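Local coordinates for dual specificity phosphatase 28 (Homo sapiens, PDB 5Y15), which is an atypical dual-specificity phosphatase that hydrolyses a synthetic aryl phosphate in vitro but has almost no detectable activity towards phosphotyrosine, at residues Leu40-Val43 and Leu47-Gly50; Lys149-Val154 and Pro159-Asn164; Ala101-Thr106 and Gln172-Ala177; Ala108-Ala113 and Thr136-Arg141; Pro77-Gln80 and Ala85-Arg88. The protein carries 2 engineered substitutions. All blocks are in the same frame, centred on the assembly; numbering follows the deposited sequence.

In the fold
Along the chain the order is contact 1, contact 5, then contacts 4 and 2, with the last two nested inside the long loop that contact 3 closes. Contacts 1 and 5 lie at opposite edges of one mixed sheet, through strands 40-44 and 85-88, centres about 15 Å apart. Contacts 3 and 4 share helix 100-115 and are joined by a salt bridge from E104 OE2 to R141 NE, 2.7 Å long. Contact 2 touches contact 1 through M153 and V154, and contact 4 through A150, F151 and V154. Contacts 3, 4 and 5 also meet the second subunit, so one side of the fold faces a second copy in this assembly, although the protein is a monomer.

Contact 1 of 5, residues Leu40-Val43 and Leu47-Gly50; sequences LVRV and LFLG
Strands L40-V43 and L47-G50 run antiparallel, their short axes at 145°, with V41-L49 as a hydrogen-bonded pair between the non-hydrogen-bonded pairs L40-G50 and R42-F48. V41 N to L49 O and L49 N to V41 O form a reciprocal couple, each bond 2.9 Å long. V43 N adds a third rung by donating to L47 O at the same length. On the sheet face that carries L40, R42 and F48, the phenyl ring covers the neighbouring strand. F48 has CG anti to its carbonyl carbon (chi1 -57°), and this brings CD2 to 3.5 Å from R42 CA. L40 CD1 reaches the same ring atom, F48 CD2, at 3.9 Å; both approaches are oblique. V43 divides its methyl groups between two leucines: CG1 touches L47 CD2 at 3.8 Å, and CG2 touches L49 CB at 3.7 Å. V43 and L49 pack on V154 of helix 147-157, and the L49 side chain comes within about 6 Å of S124, an engineered serine at the probable phosphocysteine nucleophile position. This is a beta hairpin whose first strand forms one edge of the mixed sheet of the phosphatase domain, while the second pairs with strand 119-123, which leads into the active-site loop.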
# COMPACT_ATOMS: atom_id res chain seq x y z
N LEU A 40 -7.40 -19.30 0.98
CA LEU A 40 -6.48 -18.60 0.09
C LEU A 40 -5.84 -19.57 -0.90
O LEU A 40 -5.72 -20.77 -0.65
CB LEU A 40 -5.41 -17.84 0.88
CG LEU A 40 -4.41 -18.55 1.79
CD1 LEU A 40 -3.36 -19.27 0.99
CD2 LEU A 40 -3.76 -17.53 2.68
N VAL A 41 -5.41 -19.01 -2.02
CA VAL A 41 -4.88 -19.75 -3.16
C VAL A 41 -3.58 -19.11 -3.62
O VAL A 41 -3.46 -17.88 -3.67
CB VAL A 41 -5.88 -19.75 -4.33
CG1 VAL A 41 -5.26 -20.44 -5.49
CG2 VAL A 41 -7.16 -20.42 -3.95
N ARG A 42 -2.59 -19.95 -3.93
CA ARG A 42 -1.40 -19.49 -4.64
C ARG A 42 -1.76 -19.24 -6.10
O ARG A 42 -2.25 -20.15 -6.79
CB ARG A 42 -0.29 -20.54 -4.53
CG ARG A 42 1.12 -20.07 -4.84
CD ARG A 42 2.03 -21.29 -5.00
NE ARG A 42 3.46 -20.98 -5.12
CZ ARG A 42 4.14 -21.01 -6.26
NH1 ARG A 42 3.52 -21.32 -7.40
NH2 ARG A 42 5.45 -20.73 -6.27
N VAL A 43 -1.60 -18.00 -6.57
CA VAL A 43 -1.83 -17.71 -7.99
C VAL A 43 -0.54 -17.88 -8.79
O VAL A 43 -0.56 -18.31 -9.94
CB VAL A 43 -2.38 -16.28 -8.17
CG1 VAL A 43 -2.43 -15.91 -9.64
CG2 VAL A 43 -3.75 -16.14 -7.52
N LEU A 47 2.53 -14.64 -4.58
CA LEU A 47 1.26 -13.98 -4.85
C LEU A 47 0.10 -14.91 -4.52
O LEU A 47 -0.07 -15.95 -5.17
CB LEU A 47 1.18 -13.57 -6.32
CG LEU A 47 -0.16 -13.02 -6.75
CD1 LEU A 47 -0.35 -11.61 -6.14
CD2 LEU A 47 -0.27 -13.03 -8.29
N PHE A 48 -0.73 -14.54 -3.52
CA PHE A 48 -1.91 -15.30 -3.12
C PHE A 48 -3.17 -14.46 -3.21
O PHE A 48 -3.16 -13.27 -2.91
CB PHE A 48 -1.80 -15.81 -1.69
CG PHE A 48 -0.60 -16.66 -1.44
CD1 PHE A 48 0.63 -16.07 -1.16
CD2 PHE A 48 -0.69 -18.04 -1.51
CE1 PHE A 48 1.74 -16.84 -0.92
CE2 PHE A 48 0.43 -18.83 -1.27
CZ PHE A 48 1.65 -18.23 -0.98
N LEU A 49 -4.27 -15.11 -3.57
CA LEU A 49 -5.59 -14.52 -3.66
C LEU A 49 -6.46 -15.13 -2.57
O LEU A 49 -6.29 -16.30 -2.21
CB LEU A 49 -6.20 -14.79 -5.04
CG LEU A 49 -7.58 -14.21 -5.38
CD1 LEU A 49 -7.69 -14.07 -6.85
CD2 LEU A 49 -8.74 -15.04 -4.85
N GLY A 50 -7.39 -14.35 -2.01
CA GLY A 50 -8.22 -14.89 -0.95
C GLY A 50 -9.57 -14.22 -0.80
O GLY A 50 -9.82 -13.13 -1.30

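Contact 2 of 5, residues Lys149-Val154 and Pro159-Asn164; sequences KAFQMV and PVAEPN
The carbonyl oxygen of A161 has two neighbours from helix 147-157: F151 CZ lies 3.7 Å from A161 O, and K155, one residue beyond the segment, donates a hydrogen bond to it through NZ. The same ammonium group also bonds to P159 O, tying two carbonyls of the loop to the helix. A161 O sits at the edge of the F151 ring, near its plane, where it faces ring hydrogens and not the pi cloud. The ring reaches the loop because F151 CG is anti to the backbone N (chi1 -177°), which sends the phenyl group out from the helix towards P163. The closest approach comes at the same end of the ring, with F151 CE1 3.4 Å from P163 CD. The two side chains come from opposite directions and meet obliquely, and P163 CG lies 4.0 Å from the same CE1. One turn on, V154 extends CG1 to A161 CB at 3.9 Å. The A161 methyl thus touches V154 and lies 4.3 Å from F151 CE1. Beyond the loop, W168 of helix 165-179 meets F151 edge-to-face, and T136 of helix 130-142 touches both F151 and V154. The contact joins helix 147-157 to the loop leading into helix 165-179, whose N-cap is N164, and the A161 side chain is about 9 Å from that of S124. The two segments share no hydrogen bond, so the fit is mainly apolar, apart from A161 O at the ring edge: a phenyl rim and a valine methyl against alanine and proline. Polar anchoring comes from K155, whose positive charge would probably polarise the A161 carbonyl.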
# COMPACT_ATOMS: atom_id res chain seq x y z
N LYS A 149 -3.14 -14.25 -20.51
CA LYS A 149 -2.44 -15.22 -19.68
C LYS A 149 -2.42 -14.84 -18.21
O LYS A 149 -2.39 -15.73 -17.35
CB LYS A 149 -1.02 -15.45 -20.20
CG LYS A 149 -0.95 -16.59 -21.25
CD LYS A 149 -1.84 -16.33 -22.47
CE LYS A 149 -1.89 -17.53 -23.41
NZ LYS A 149 -2.78 -17.26 -24.58
N ALA A 150 -2.39 -13.55 -17.89
CA ALA A 150 -2.49 -13.16 -16.49
C ALA A 150 -3.81 -13.65 -15.92
O ALA A 150 -3.85 -14.32 -14.88
CB ALA A 150 -2.37 -11.64 -16.34
N PHE A 151 -4.90 -13.37 -16.63
CA PHE A 151 -6.16 -13.83 -16.08
C PHE A 151 -6.23 -15.35 -16.09
O PHE A 151 -6.76 -15.94 -15.15
CB PHE A 151 -7.36 -13.24 -16.83
CG PHE A 151 -8.66 -13.65 -16.21
CD1 PHE A 151 -8.95 -13.26 -14.90
CD2 PHE A 151 -9.57 -14.43 -16.90
CE1 PHE A 151 -10.14 -13.64 -14.29
CE2 PHE A 151 -10.77 -14.80 -16.30
CZ PHE A 151 -11.05 -14.42 -14.98
N GLN A 152 -5.67 -16.00 -17.13
CA GLN A 152 -5.67 -17.46 -17.16
C GLN A 152 -5.01 -18.03 -15.92
O GLN A 152 -5.50 -18.99 -15.32
CB GLN A 152 -4.98 -17.99 -18.42
CG GLN A 152 -5.01 -19.50 -18.52
CD GLN A 152 -3.76 -20.08 -19.21
OE1 GLN A 152 -3.82 -20.51 -20.37
NE2 GLN A 152 -2.63 -20.07 -18.51
N MET A 153 -3.89 -17.44 -15.49
CA MET A 153 -3.29 -17.88 -14.24
C MET A 153 -4.23 -17.66 -13.06
O MET A 153 -4.39 -18.54 -12.20
CB MET A 153 -1.98 -17.16 -13.99
CG MET A 153 -0.85 -17.57 -14.91
SD MET A 153 0.58 -16.83 -14.16
CE MET A 153 0.80 -17.98 -12.80
N VAL A 154 -4.87 -16.49 -12.99
CA VAL A 154 -5.75 -16.25 -11.84
C VAL A 154 -6.89 -17.26 -11.82
O VAL A 154 -7.16 -17.90 -10.80
CB VAL A 154 -6.26 -14.79 -11.85
CG1 VAL A 154 -7.34 -14.58 -10.75
CG2 VAL A 154 -5.10 -13.82 -11.62
N PRO A 159 -10.96 -21.00 -9.55
CA PRO A 159 -11.93 -21.21 -10.63
C PRO A 159 -13.10 -20.24 -10.62
O PRO A 159 -13.63 -19.92 -11.69
CB PRO A 159 -12.39 -22.66 -10.41
CG PRO A 159 -11.21 -23.29 -9.73
CD PRO A 159 -10.63 -22.25 -8.84
N VAL A 160 -13.54 -19.78 -9.45
CA VAL A 160 -14.65 -18.85 -9.42
C VAL A 160 -14.26 -17.46 -9.89
O VAL A 160 -15.16 -16.63 -10.12
CB VAL A 160 -15.27 -18.80 -8.01
CG1 VAL A 160 -15.52 -20.22 -7.51
CG2 VAL A 160 -14.39 -18.02 -7.04
N ALA A 161 -12.96 -17.18 -10.03
CA ALA A 161 -12.50 -15.84 -10.37
C ALA A 161 -13.29 -15.26 -11.53
O ALA A 161 -13.46 -15.90 -12.57
CB ALA A 161 -11.01 -15.84 -10.71
N GLU A 162 -13.75 -14.02 -11.34
CA GLU A 162 -14.55 -13.28 -12.30
C GLU A 162 -14.60 -11.80 -11.97
O GLU A 162 -15.49 -11.37 -11.24
CB GLU A 162 -15.98 -13.81 -12.37
CG GLU A 162 -16.68 -13.29 -13.59
CD GLU A 162 -17.98 -13.98 -13.87
OE1 GLU A 162 -18.71 -14.29 -12.91
OE2 GLU A 162 -18.28 -14.18 -15.07
N PRO A 163 -13.68 -10.99 -12.49
CA PRO A 163 -13.83 -9.54 -12.36
C PRO A 163 -15.13 -9.14 -13.00
O PRO A 163 -15.49 -9.65 -14.06
CB PRO A 163 -12.64 -8.99 -13.17
CG PRO A 163 -11.60 -10.09 -13.05
CD PRO A 163 -12.42 -11.35 -13.18
N ASN A 164 -15.85 -8.20 -12.36
CA ASN A 164 -17.12 -7.76 -12.90
C ASN A 164 -16.87 -7.05 -14.23
O ASN A 164 -15.73 -6.69 -14.54
CB ASN A 164 -17.90 -6.90 -11.89
CG ASN A 164 -17.37 -5.48 -11.72
OD1 ASN A 164 -17.21 -4.73 -12.68
ND2 ASN A 164 -17.14 -5.09 -10.47

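Contact 3 of 5, residues Ala101-Thr106 and Gln172-Ala177; sequences AHLEPT and QKYEEA
Two helices of the phosphatase domain, 100-115 and 165-179, are bridged here by one tyrosine. Y174 is covered most, followed by L103 and then E104, and the closest CA pair, L103 and Y174, is 8.6 Å apart. The ring spans that gap because Y174 CG is anti to the backbone N (chi1 -168°), which directs the phenol at helix 100-115. L103 makes a CH-pi contact over one ring face: its CD1 is 4.1 Å from the ring centroid and 13° off the normal. Nearer the phenol end, L103 CB stands over the same face, 4.0 Å from Y174 CE1. The leucine thus follows the length of the ring with two carbons and does not rest on it with a single methyl.

E104 approaches differently. Its chain bends at chi2 (50°), and the E104 side chain crosses the tyrosine at about a right angle and sets OE1 at the ring edge, near its plane. R141 of helix 130-142 forms a salt bridge with the other oxygen, E104 OE2, and its aliphatic part also packs against Y174. The carboxylate therefore has a separate partner for each oxygen, a phenol and a guanidinium, and the arginine probably stabilises its negative charge. One residue further on, P105 packs on A116 of the second subunit. The polar link between the two helices is the bond from Y174 OH to E104 OE1, 2.9 Å long, in which the hydroxyl meets the oxygen from above the carboxylate plane.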
# COMPACT_ATOMS: atom_id res chain seq x y z
N ALA A 101 -7.78 3.41 -11.42
CA ALA A 101 -7.00 4.51 -10.87
C ALA A 101 -6.06 4.05 -9.77
O ALA A 101 -5.02 4.69 -9.54
CB ALA A 101 -7.93 5.59 -10.33
N HIS A 102 -6.40 2.97 -9.08
CA HIS A 102 -5.60 2.45 -7.99
C HIS A 102 -4.57 1.40 -8.44
O HIS A 102 -3.77 0.95 -7.61
CB HIS A 102 -6.50 1.80 -6.93
CG HIS A 102 -7.48 2.74 -6.28
ND1 HIS A 102 -7.12 3.64 -5.30
CD2 HIS A 102 -8.83 2.85 -6.41
CE1 HIS A 102 -8.19 4.29 -4.88
NE2 HIS A 102 -9.24 3.83 -5.53
N LEU A 103 -4.64 0.93 -9.70
CA LEU A 103 -3.84 -0.24 -10.11
C LEU A 103 -2.34 0.00 -10.03
O LEU A 103 -1.61 -0.72 -9.34
CB LEU A 103 -4.23 -0.68 -11.53
CG LEU A 103 -5.63 -1.33 -11.59
CD1 LEU A 103 -6.00 -1.79 -12.98
CD2 LEU A 103 -5.70 -2.51 -10.63
N GLU A 104 -1.84 1.02 -10.73
CA GLU A 104 -0.40 1.28 -10.73
C GLU A 104 0.15 1.45 -9.32
O GLU A 104 1.13 0.76 -8.98
CB GLU A 104 -0.14 2.50 -11.64
CG GLU A 104 1.29 2.67 -12.09
CD GLU A 104 1.88 1.43 -12.66
OE1 GLU A 104 1.22 0.78 -13.49
OE2 GLU A 104 3.01 1.08 -12.24
N PRO A 105 -0.44 2.26 -8.44
CA PRO A 105 0.07 2.36 -7.06
C PRO A 105 -0.10 1.10 -6.22
O PRO A 105 0.65 0.92 -5.24
CB PRO A 105 -0.75 3.51 -6.47
CG PRO A 105 -1.25 4.26 -7.65
CD PRO A 105 -1.47 3.28 -8.72
N THR A 106 -1.13 0.28 -6.47
CA THR A 106 -1.28 -0.97 -5.73
C THR A 106 -0.25 -2.01 -6.18
O THR A 106 0.39 -2.69 -5.36
CB THR A 106 -2.69 -1.51 -5.91
OG1 THR A 106 -3.63 -0.52 -5.50
CG2 THR A 106 -2.91 -2.77 -5.09
N GLN A 172 -8.79 -4.29 -19.71
CA GLN A 172 -8.48 -4.19 -21.13
C GLN A 172 -7.80 -2.86 -21.43
O GLN A 172 -6.79 -2.81 -22.15
CB GLN A 172 -9.78 -4.30 -21.93
CG GLN A 172 -10.32 -5.72 -22.08
CD GLN A 172 -11.60 -5.77 -22.90
OE1 GLN A 172 -12.33 -4.79 -22.99
NE2 GLN A 172 -11.90 -6.94 -23.45
N LYS A 173 -8.30 -1.77 -20.83
CA LYS A 173 -7.68 -0.47 -21.02
C LYS A 173 -6.29 -0.42 -20.39
O LYS A 173 -5.37 0.19 -20.94
CB LYS A 173 -8.58 0.62 -20.43
CG LYS A 173 -8.06 2.05 -20.59
CD LYS A 173 -7.77 2.38 -22.07
CE LYS A 173 -8.49 3.65 -22.54
NZ LYS A 173 -8.47 4.73 -21.50
N TYR A 174 -6.12 -1.06 -19.23
CA TYR A 174 -4.82 -1.11 -18.59
C TYR A 174 -3.81 -1.85 -19.46
O TYR A 174 -2.64 -1.45 -19.55
CB TYR A 174 -4.95 -1.81 -17.24
CG TYR A 174 -3.77 -1.70 -16.31
CD1 TYR A 174 -3.30 -0.46 -15.88
CD2 TYR A 174 -3.16 -2.83 -15.79
CE1 TYR A 174 -2.25 -0.36 -14.98
CE2 TYR A 174 -2.12 -2.74 -14.89
CZ TYR A 174 -1.65 -1.50 -14.50
OH TYR A 174 -0.62 -1.42 -13.59
N GLU A 175 -4.25 -2.92 -20.13
CA GLU A 175 -3.36 -3.62 -21.02
C GLU A 175 -2.93 -2.73 -22.17
O GLU A 175 -1.73 -2.57 -22.44
CB GLU A 175 -4.02 -4.89 -21.55
CG GLU A 175 -3.03 -5.85 -22.23
CD GLU A 175 -3.73 -6.93 -23.02
OE1 GLU A 175 -4.85 -6.68 -23.50
OE2 GLU A 175 -3.17 -8.04 -23.10
N GLU A 176 -3.89 -2.04 -22.80
CA GLU A 176 -3.48 -1.23 -23.94
C GLU A 176 -2.63 -0.04 -23.49
O GLU A 176 -1.78 0.44 -24.25
CB GLU A 176 -4.70 -0.79 -24.75
CG GLU A 176 -5.42 0.45 -24.28
CD GLU A 176 -6.63 0.79 -25.15
OE1 GLU A 176 -6.44 1.07 -26.36
OE2 GLU A 176 -7.78 0.76 -24.64
N ALA A 177 -2.80 0.41 -22.25
CA ALA A 177 -1.89 1.41 -21.71
C ALA A 177 -0.49 0.84 -21.51
O ALA A 177 0.51 1.51 -21.77
CB ALA A 177 -2.43 1.97 -20.39

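Contact 4 of 5, residues Ala108-Ala113 and Thr136-Arg141; sequences AAMEAA and TAYLMR
M110 and Y138 make the first contact along segment 108-113. M110 CB lies 3.8 Å from Y138 CD1, and a bend at chi3 (68°) turns the methyl back towards the root of the tyrosine, with M110 CE 3.7 Å from Y138 CG. The sulfur completes a Met-aromatic contact: SD is 5.0 Å from the ring centroid and 47° off the normal, an oblique approach. M110 also packs on strands 66-71 and 119-123, resting helix 100-115 against the sheet. Next comes E111, whose CA lies in the ring plane at the edge of Y138. Its side chain bends at chi2 and crosses the tyrosine at about a right angle, with carboxylate and ring planes 38° apart. Y138 OH donates to E111 OE1 over 2.6 Å, meeting the oxygen nearly along its C-O bond. The other carboxylate oxygen, E111 OE2, is held by a salt bridge to R115 NE, and R143 NH2 adds a weak bond to Y138 OH. A112 packs on A108 of the second subunit. Helices 100-115 and 130-142 are thus joined by a buried tyrosine that is apolar at its base and polar at its tip, and the short phenol bond is consistent with a charged carboxylate steadied by arginine.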
# COMPACT_ATOMS: atom_id res chain seq x y z
N ALA A 108 2.64 -1.45 -7.55
CA ALA A 108 4.01 -1.14 -7.13
C ALA A 108 4.25 -1.51 -5.68
O ALA A 108 5.33 -1.98 -5.32
CB ALA A 108 4.33 0.33 -7.37
N ALA A 109 3.26 -1.32 -4.80
CA ALA A 109 3.45 -1.77 -3.43
C ALA A 109 3.62 -3.28 -3.38
O ALA A 109 4.44 -3.80 -2.61
CB ALA A 109 2.26 -1.33 -2.55
N MET A 110 2.81 -4.00 -4.17
CA MET A 110 2.93 -5.45 -4.19
C MET A 110 4.31 -5.88 -4.67
O MET A 110 4.96 -6.75 -4.05
CB MET A 110 1.82 -6.04 -5.07
CG MET A 110 0.38 -5.88 -4.48
SD MET A 110 -0.85 -6.25 -5.75
CE MET A 110 -0.54 -8.00 -5.92
N GLU A 111 4.80 -5.26 -5.76
CA GLU A 111 6.11 -5.61 -6.30
C GLU A 111 7.21 -5.33 -5.30
O GLU A 111 8.12 -6.14 -5.13
CB GLU A 111 6.38 -4.86 -7.61
CG GLU A 111 7.76 -5.09 -8.19
CD GLU A 111 7.96 -6.50 -8.76
OE1 GLU A 111 7.02 -7.33 -8.69
OE2 GLU A 111 9.06 -6.78 -9.28
N ALA A 112 7.13 -4.19 -4.60
CA ALA A 112 8.14 -3.91 -3.58
C ALA A 112 8.14 -4.98 -2.50
O ALA A 112 9.20 -5.37 -2.01
CB ALA A 112 7.90 -2.53 -2.97
N ALA A 113 6.96 -5.47 -2.10
CA ALA A 113 6.97 -6.52 -1.09
C ALA A 113 7.59 -7.80 -1.64
O ALA A 113 8.35 -8.48 -0.94
CB ALA A 113 5.55 -6.76 -0.54
N THR A 136 -4.68 -9.99 -11.45
CA THR A 136 -4.46 -9.97 -12.89
C THR A 136 -3.60 -8.78 -13.30
O THR A 136 -2.60 -8.92 -14.03
CB THR A 136 -5.81 -9.92 -13.58
OG1 THR A 136 -6.58 -11.03 -13.15
CG2 THR A 136 -5.66 -9.96 -15.08
N ALA A 137 -3.98 -7.58 -12.84
CA ALA A 137 -3.21 -6.39 -13.17
C ALA A 137 -1.77 -6.50 -12.68
O ALA A 137 -0.84 -6.00 -13.32
CB ALA A 137 -3.92 -5.14 -12.61
N TYR A 138 -1.57 -7.11 -11.51
CA TYR A 138 -0.22 -7.24 -11.01
C TYR A 138 0.61 -8.12 -11.94
O TYR A 138 1.76 -7.80 -12.26
CB TYR A 138 -0.20 -7.80 -9.58
CG TYR A 138 1.20 -8.13 -9.13
CD1 TYR A 138 2.05 -7.13 -8.66
CD2 TYR A 138 1.71 -9.42 -9.25
CE1 TYR A 138 3.35 -7.42 -8.28
CE2 TYR A 138 3.03 -9.71 -8.88
CZ TYR A 138 3.83 -8.71 -8.41
OH TYR A 138 5.12 -9.01 -8.04
N LEU A 139 0.03 -9.23 -12.40
CA LEU A 139 0.77 -10.11 -13.30
C LEU A 139 1.08 -9.42 -14.61
O LEU A 139 2.16 -9.62 -15.19
CB LEU A 139 -0.01 -11.40 -13.53
CG LEU A 139 -0.17 -12.23 -12.26
CD1 LEU A 139 -1.03 -13.43 -12.57
CD2 LEU A 139 1.21 -12.68 -11.78
N MET A 140 0.17 -8.58 -15.10
CA MET A 140 0.45 -7.87 -16.34
C MET A 140 1.55 -6.83 -16.16
O MET A 140 2.42 -6.69 -17.03
CB MET A 140 -0.81 -7.15 -16.84
CG MET A 140 -1.73 -7.97 -17.70
SD MET A 140 -3.16 -6.94 -18.11
CE MET A 140 -3.99 -7.06 -16.63
N ARG A 141 1.50 -6.09 -15.06
CA ARG A 141 2.35 -4.92 -14.87
C ARG A 141 3.78 -5.29 -14.46
O ARG A 141 4.73 -4.62 -14.88
CB ARG A 141 1.71 -3.98 -13.86
CG ARG A 141 2.58 -2.83 -13.38
CD ARG A 141 2.96 -1.89 -14.53
NE ARG A 141 3.75 -0.76 -14.04
CZ ARG A 141 5.08 -0.74 -13.99
NH1 ARG A 141 5.77 -1.80 -14.41
NH2 ARG A 141 5.72 0.32 -13.53

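Contact 5 of 5, residues Pro77-Gln80 and Ala85-Arg88; sequences PGPQ and AELR. Engineered in segment 77-80: Q80 (natural residue Arg).
E86 lies across P79 and G78, its side chain crossing the proline ring obliquely. With CG anti to the backbone N (chi1 164°) and the rest of the chain extended, the carboxylate is carried off strand 85-88 to the loop. E86 CD comes 3.4 Å from P79 CD, while the methylene E86 CB is 4.0 Å from P79 CG, so the proline is flanked by the whole length of the glutamate. Beyond the ring, the carboxylate reaches the backbone of G78, where OE2 is 3.0 Å from G78 CA, an approach that no side chain obstructs. R88 leaves the strand beside the loop, and a bend at chi3 (-49°) brings its guanidinium nearer, with NH2 4.1 Å from G78 N. Between E86 OE2 and R88 NH2 there is only a long charge pairing of 3.9 Å, since the oxygen is well out of the guanidinium plane. Stronger partners hold both groups: N71 ND2 bonds to E86 OE2, R88 of the second subunit forms a salt bridge with E86 OE1, and Q76 O and S73 O accept from R88. Strand 85-88 pairs with strand 66-71 on its inner edge and forms an antiparallel ladder with the second subunit on its outer one; P79 and E86 both touch Y123 of strand 119-123, and L87 packs against T106 and A109 of helix 100-115.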
# COMPACT_ATOMS: atom_id res chain seq x y z
N PRO A 77 -12.76 -6.05 6.86
CA PRO A 77 -11.75 -5.81 7.89
C PRO A 77 -10.38 -6.28 7.43
O PRO A 77 -10.23 -7.33 6.81
CB PRO A 77 -12.27 -6.62 9.08
CG PRO A 77 -13.09 -7.70 8.44
CD PRO A 77 -13.78 -7.02 7.30
N GLY A 78 -9.36 -5.51 7.81
CA GLY A 78 -7.99 -5.79 7.46
C GLY A 78 -7.49 -7.07 8.08
O GLY A 78 -8.17 -7.69 8.91
N PRO A 79 -6.30 -7.50 7.69
CA PRO A 79 -5.79 -8.76 8.24
C PRO A 79 -5.65 -8.64 9.74
O PRO A 79 -4.90 -7.81 10.26
CB PRO A 79 -4.43 -8.92 7.54
CG PRO A 79 -3.99 -7.51 7.29
CD PRO A 79 -5.28 -6.80 6.90
N GLN A 80 -6.43 -9.44 10.46
CA GLN A 80 -6.24 -9.50 11.90
C GLN A 80 -4.84 -9.99 12.25
O GLN A 80 -4.48 -10.00 13.43
CB GLN A 80 -7.35 -10.38 12.51
CG GLN A 80 -8.79 -9.83 12.32
CD GLN A 80 -9.77 -10.86 11.75
OE1 GLN A 80 -9.53 -11.46 10.70
NE2 GLN A 80 -10.90 -11.05 12.44
N ALA A 85 1.94 -5.18 7.11
CA ALA A 85 1.42 -3.98 6.48
C ALA A 85 0.20 -4.33 5.65
O ALA A 85 0.09 -5.43 5.11
CB ALA A 85 2.50 -3.34 5.59
N GLU A 86 -0.75 -3.39 5.58
CA GLU A 86 -2.01 -3.60 4.88
C GLU A 86 -2.33 -2.38 4.03
O GLU A 86 -2.30 -1.24 4.52
CB GLU A 86 -3.20 -3.82 5.86
CG GLU A 86 -4.58 -3.63 5.16
CD GLU A 86 -5.80 -3.52 6.12
OE1 GLU A 86 -5.60 -3.31 7.34
OE2 GLU A 86 -6.97 -3.60 5.65
N LEU A 87 -2.64 -2.63 2.77
CA LEU A 87 -3.05 -1.59 1.83
C LEU A 87 -4.51 -1.81 1.50
O LEU A 87 -4.87 -2.86 0.96
CB LEU A 87 -2.18 -1.64 0.56
CG LEU A 87 -2.68 -0.79 -0.62
CD1 LEU A 87 -2.58 0.68 -0.29
CD2 LEU A 87 -1.84 -1.10 -1.87
N ARG A 88 -5.36 -0.82 1.81
CA ARG A 88 -6.77 -0.91 1.47
C ARG A 88 -6.97 -0.16 0.17
O ARG A 88 -6.55 1.00 0.04
CB ARG A 88 -7.67 -0.30 2.56
CG ARG A 88 -9.15 -0.16 2.09
CD ARG A 88 -10.14 0.35 3.19
NE ARG A 88 -10.03 -0.37 4.45
CZ ARG A 88 -10.73 -1.46 4.75
NH1 ARG A 88 -11.59 -1.95 3.85
NH2 ARG A 88 -10.57 -2.05 5.92